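Local coordinates for protein HAD hydrolase, family IA, variant 3 (Entamoeba histolytica, PDB 6W04) that probably acts as a magnesium-dependent hydrolase of the haloacid dehalogenase superfamily, though its physiological substrate is not established, at residues Ala20-Glu25 with Glu73-Thr78. Numbering follows the deposited sequence. Where two conformers were deposited one is given.
Sequences AFCWKE and ENLYRT
Cys22 puts its sulfur straight against the backbone of the facing helix: SG sits 3.5 Å from Tyr76 CA and nearly as close to Tyr76 N. With SG anti to its own carbonyl carbon (chi1 -65°), the short side chain leans across the gap and lies 3.8 Å from the Leu75 branch carbon CG and as near Tyr76 CB. This is van der Waals packing of a small, buried thiol on a helix surface, and it falls where the backbones are nearest, Cys22 CA lying 6.0 Å from Tyr76 CA.

About one turn after Cys22, Glu25 meets the same Leu75. Their side chains cross at about a right angle, the aliphatic stem of the glutamate resting on one methyl, with Glu25 CG 3.6 Å from Leu75 CD2. Glu25 bends at chi2 (70°), and its carboxylate is spoken for on its own helix through a salt bridge from OE1 to Arg29.

No hydrogen bond spans the two segments; the polar ends are engaged by other residues. Of the Tyr76 side chain it is CB that meets the sulfur; its ring leads away from 20-25, stacks with His19 and hydrogen-bonds through OH to Asp15, and the side chain packs on the magnesium ligand Asn9 and on Ile13. Within 73-78, Thr78 OG1 bonds back to Asn74 O at 2.9 Å, sharing that carbonyl with Thr78 N from the opposite face.

The axes of 20-25 and 73-78 approach to 9.3 Å, their directions 137° apart; the segments lie on helices 16-31 and 62-82. These belong to the helical cap inserted after strand 3-7 of the Rossmann-like core; Trp23 packs on helix 48-56, while Tyr76 and Arg77 lean on helix 113-123, which follows core strand 105-112.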
# COMPACT_ATOMS: atom_id res chain seq x y z
N ALA A 20 8.27 4.02 10.13
CA ALA A 20 9.61 3.90 10.70
C ALA A 20 9.68 4.46 12.11
O ALA A 20 10.25 3.83 13.00
CB ALA A 20 10.63 4.61 9.80
N PHE A 21 9.08 5.64 12.34
CA PHE A 21 9.05 6.23 13.68
C PHE A 21 8.36 5.32 14.67
O PHE A 21 8.80 5.20 15.82
CB PHE A 21 8.29 7.56 13.72
CG PHE A 21 8.84 8.62 12.86
CD1 PHE A 21 10.15 8.56 12.40
CD2 PHE A 21 8.04 9.70 12.50
CE1 PHE A 21 10.66 9.57 11.59
CE2 PHE A 21 8.54 10.70 11.69
CZ PHE A 21 9.85 10.63 11.24
N CYS A 22 7.21 4.75 14.28
CA CYS A 22 6.46 3.89 15.19
C CYS A 22 7.24 2.62 15.52
O CYS A 22 7.24 2.19 16.67
CB CYS A 22 5.11 3.51 14.60
SG CYS A 22 4.07 4.95 14.42
N TRP A 23 7.92 2.03 14.53
CA TRP A 23 8.71 0.85 14.89
C TRP A 23 9.93 1.22 15.72
O TRP A 23 10.38 0.42 16.55
CB TRP A 23 9.17 0.07 13.64
CG TRP A 23 8.07 -0.80 13.11
CD1 TRP A 23 7.44 -0.68 11.90
CD2 TRP A 23 7.47 -1.91 13.78
NE1 TRP A 23 6.48 -1.68 11.78
CE2 TRP A 23 6.48 -2.43 12.92
CE3 TRP A 23 7.66 -2.50 15.04
CZ2 TRP A 23 5.68 -3.52 13.28
CZ3 TRP A 23 6.87 -3.58 15.40
CH2 TRP A 23 5.89 -4.08 14.53
N LYS A 24 10.51 2.40 15.49
CA LYS A 24 11.64 2.80 16.31
C LYS A 24 11.20 3.05 17.74
O LYS A 24 11.89 2.65 18.70
CB LYS A 24 12.32 4.05 15.70
CG LYS A 24 13.13 3.67 14.48
CD LYS A 24 13.70 4.90 13.77
CE LYS A 24 14.42 4.50 12.51
NZ LYS A 24 15.00 5.66 11.81
N GLU A 25 10.06 3.70 17.90
CA GLU A 25 9.52 3.92 19.24
C GLU A 25 9.20 2.59 19.92
O GLU A 25 9.48 2.42 21.11
CB GLU A 25 8.28 4.84 19.15
CG GLU A 25 7.56 5.06 20.49
CD GLU A 25 8.34 5.91 21.51
OE1 GLU A 25 8.14 5.69 22.73
OE2 GLU A 25 9.15 6.79 21.11
N GLU A 73 0.39 -0.70 15.74
CA GLU A 73 -0.60 -0.08 14.86
C GLU A 73 -1.44 0.95 15.59
O GLU A 73 -1.83 1.95 14.98
CB GLU A 73 -1.50 -1.15 14.20
CG GLU A 73 -0.73 -2.10 13.27
CD GLU A 73 -0.04 -1.45 12.04
OE1 GLU A 73 0.08 -0.21 11.90
OE2 GLU A 73 0.41 -2.23 11.18
N ASN A 74 -1.71 0.74 16.88
CA ASN A 74 -2.37 1.78 17.66
C ASN A 74 -1.53 3.06 17.70
O ASN A 74 -2.06 4.17 17.57
CB ASN A 74 -2.65 1.27 19.07
CG ASN A 74 -3.16 2.35 19.98
OD1 ASN A 74 -2.58 2.61 21.03
ND2 ASN A 74 -4.24 3.00 19.57
N LEU A 75 -0.21 2.93 17.88
CA LEU A 75 0.65 4.11 17.84
C LEU A 75 0.60 4.77 16.46
O LEU A 75 0.43 5.99 16.35
CB LEU A 75 2.09 3.74 18.23
CG LEU A 75 3.21 4.80 18.15
CD1 LEU A 75 2.86 6.09 18.90
CD2 LEU A 75 4.55 4.24 18.71
N TYR A 76 0.70 3.97 15.40
CA TYR A 76 0.65 4.51 14.05
C TYR A 76 -0.65 5.26 13.77
O TYR A 76 -0.63 6.38 13.24
CB TYR A 76 0.85 3.36 13.05
CG TYR A 76 0.44 3.71 11.64
CD1 TYR A 76 1.28 4.46 10.82
CD2 TYR A 76 -0.79 3.28 11.13
CE1 TYR A 76 0.89 4.80 9.51
CE2 TYR A 76 -1.18 3.60 9.81
CZ TYR A 76 -0.31 4.37 9.02
OH TYR A 76 -0.65 4.70 7.73
N ARG A 77 -1.80 4.65 14.11
CA ARG A 77 -3.09 5.28 13.84
C ARG A 77 -3.21 6.61 14.54
O ARG A 77 -3.77 7.56 13.99
CB ARG A 77 -4.24 4.39 14.32
CG ARG A 77 -4.49 3.22 13.49
CD ARG A 77 -5.47 2.33 14.20
NE ARG A 77 -5.11 0.95 13.94
CZ ARG A 77 -5.24 -0.03 14.83
NH1 ARG A 77 -4.86 -1.24 14.49
NH2 ARG A 77 -5.74 0.22 16.03
N THR A 78 -2.75 6.67 15.79
CA THR A 78 -2.83 7.89 16.57
C THR A 78 -1.98 8.99 15.95
O THR A 78 -2.43 10.13 15.79
CB THR A 78 -2.40 7.58 18.00
OG1 THR A 78 -3.30 6.63 18.55
CG2 THR A 78 -2.41 8.83 18.85